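Local coordinates for protein 16S rRNA methylase (Uncultured bacterium, PDB 7JLZ) that probably methylates N1 of A1408 in the 16S rRNA of the 30S ribosomal subunit, a modification associated with aminoglycoside resistance, at residues E157-K160 / S161-P165. Numbering follows the deposited sequence.
Sequences EYLK and STVIP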
loop_
_atom_site.group_PDB
_atom_site.type_symbol
_atom_site.label_atom_id
_atom_site.label_comp_id
_atom_site.label_asym_id
_atom_site.label_seq_id
_atom_site.Cartn_x
_atom_site.Cartn_y
_atom_site.Cartn_z
ATOM N N GLU A 157 11.010 -14.275 -21.277
ATOM C CA GLU A 157 12.071 -14.989 -20.571
ATOM C C GLU A 157 12.382 -14.340 -19.227
ATOM O O GLU A 157 12.510 -15.026 -18.207
ATOM C CB GLU A 157 13.333 -15.055 -21.431
ATOM C CG GLU A 157 14.554 -15.517 -20.651
ATOM C CD GLU A 157 15.721 -15.898 -21.534
ATOM O OE1 GLU A 157 15.649 -15.662 -22.759
ATOM O OE2 GLU A 157 16.709 -16.446 -21.001
ATOM N N TYR A 158 12.526 -13.016 -19.208
ATOM C CA TYR A 158 12.783 -12.331 -17.948
ATOM C C TYR A 158 11.581 -12.427 -17.021
ATOM O O TYR A 158 11.736 -12.579 -15.800
ATOM C CB TYR A 158 13.142 -10.872 -18.215
ATOM C CG TYR A 158 13.606 -10.124 -16.991
ATOM C CD1 TYR A 158 14.923 -10.207 -16.558
ATOM C CD2 TYR A 158 12.729 -9.325 -16.273
ATOM C CE1 TYR A 158 15.347 -9.516 -15.431
ATOM C CE2 TYR A 158 13.146 -8.631 -15.154
ATOM C CZ TYR A 158 14.455 -8.732 -14.739
ATOM O OH TYR A 158 14.867 -8.041 -13.622
ATOM N N LEU A 159 10.373 -12.330 -17.579
ATOM C CA LEU A 159 9.171 -12.452 -16.760
ATOM C C LEU A 159 9.111 -13.817 -16.085
ATOM O O LEU A 159 8.857 -13.917 -14.877
ATOM C CB LEU A 159 7.924 -12.222 -17.620
ATOM C CG LEU A 159 6.575 -12.282 -16.892
ATOM C CD1 LEU A 159 6.442 -11.117 -15.933
ATOM C CD2 LEU A 159 5.407 -12.327 -17.871
ATOM N N LYS A 160 9.357 -14.882 -16.854
ATOM C CA LYS A 160 9.195 -16.239 -16.331
ATOM C C LYS A 160 10.345 -16.633 -15.415
ATOM O O LYS A 160 10.142 -17.361 -14.437
ATOM C CB LYS A 160 9.078 -17.240 -17.484
ATOM C CG LYS A 160 7.743 -17.226 -18.192
ATOM C CD LYS A 160 6.629 -17.656 -17.259
ATOM C CE LYS A 160 6.730 -19.136 -16.921
ATOM N NZ LYS A 160 5.802 -19.502 -15.811
ATOM N N SER A 161 11.565 -16.194 -15.726
ATOM C CA SER A 161 12.734 -16.653 -14.986
ATOM C C SER A 161 13.120 -15.740 -13.833
ATOM O O SER A 161 13.830 -16.183 -12.926
ATOM C CB SER A 161 13.936 -16.805 -15.925
ATOM O OG SER A 161 14.550 -15.551 -16.158
ATOM N N THR A 162 12.676 -14.488 -13.837
ATOM C CA THR A 162 13.102 -13.569 -12.790
ATOM C C THR A 162 11.924 -12.954 -12.054
ATOM O O THR A 162 11.833 -13.061 -10.825
ATOM C CB THR A 162 13.985 -12.462 -13.368
ATOM O OG1 THR A 162 15.178 -13.042 -13.906
ATOM C CG2 THR A 162 14.338 -11.444 -12.276
ATOM N N VAL A 163 11.014 -12.308 -12.785
ATOM C CA VAL A 163 9.960 -11.541 -12.127
ATOM C C VAL A 163 9.034 -12.459 -11.345
ATOM O O VAL A 163 8.849 -12.293 -10.139
ATOM C CB VAL A 163 9.178 -10.694 -13.143
ATOM C CG1 VAL A 163 8.092 -9.906 -12.419
ATOM C CG2 VAL A 163 10.123 -9.756 -13.856
ATOM N N ILE A 164 8.433 -13.440 -12.022
ATOM C CA ILE A 164 7.456 -14.297 -11.349
ATOM C C ILE A 164 8.072 -15.043 -10.171
ATOM O O ILE A 164 7.460 -15.047 -9.088
ATOM C CB ILE A 164 6.772 -15.224 -12.373
ATOM C CG1 ILE A 164 5.829 -14.422 -13.275
ATOM C CG2 ILE A 164 5.998 -16.329 -11.671
ATOM C CD1 ILE A 164 5.402 -15.176 -14.539
ATOM N N PRO A 165 9.263 -15.661 -10.276
ATOM C CA PRO A 165 9.800 -16.391 -9.107
ATOM C C PRO A 165 10.070 -15.514 -7.896
ATOM O O PRO A 165 9.857 -15.961 -6.761
ATOM C CB PRO A 165 11.100 -17.013 -9.646
ATOM C CG PRO A 165 10.924 -17.073 -11.127
ATOM C CD PRO A 165 10.111 -15.858 -11.471
#
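Tyr158 and Thr162 meet one turn apart on helix 156-168 of this Rossmann-like methyltransferase, where a wider pi-type turn interrupts the alpha-helical pattern. Tyr158 O accepts both the i+4 N-H of Thr162 (to N, 2.9 Å) and the i+5 N-H of Val163 (to N, 3.1 Å), and Leu159 O then takes Ile164 N, again five residues on, at 2.9 Å with a nearly straight N-H (173°).

Packing is tight on the aromatic flank. With CG anti to the backbone N (chi1 -172°), the Tyr158 ring runs forward along the helix, and Thr162 CB sits over one face, 3.9 Å from the centroid, in a CH-pi contact. Val163 CG2 approaches the same ring obliquely, 3.5 Å from CE2, while the phenol OH is tied to the backbone N of Glu150 in the preceding loop. Farther round the helix, Leu159 CD1 lies against Val163 CB and its CG against Ile164 CD1; Leu159 and Ile164 also touch Leu174 of the edge strand 172-179.

One residue after Ile164, Pro165 has no N-H to give, and the helix kinks there, CD resting 3.3 Å from Lys160 O. On the exposed side, the bent Lys160 chain reaches Ile164 CD1 through CD alone. Order here comes from polar bonds rather than packing: Ser161 OG and N grip Glu157 O from opposite faces of the carbonyl plane, each at 2.9 Å.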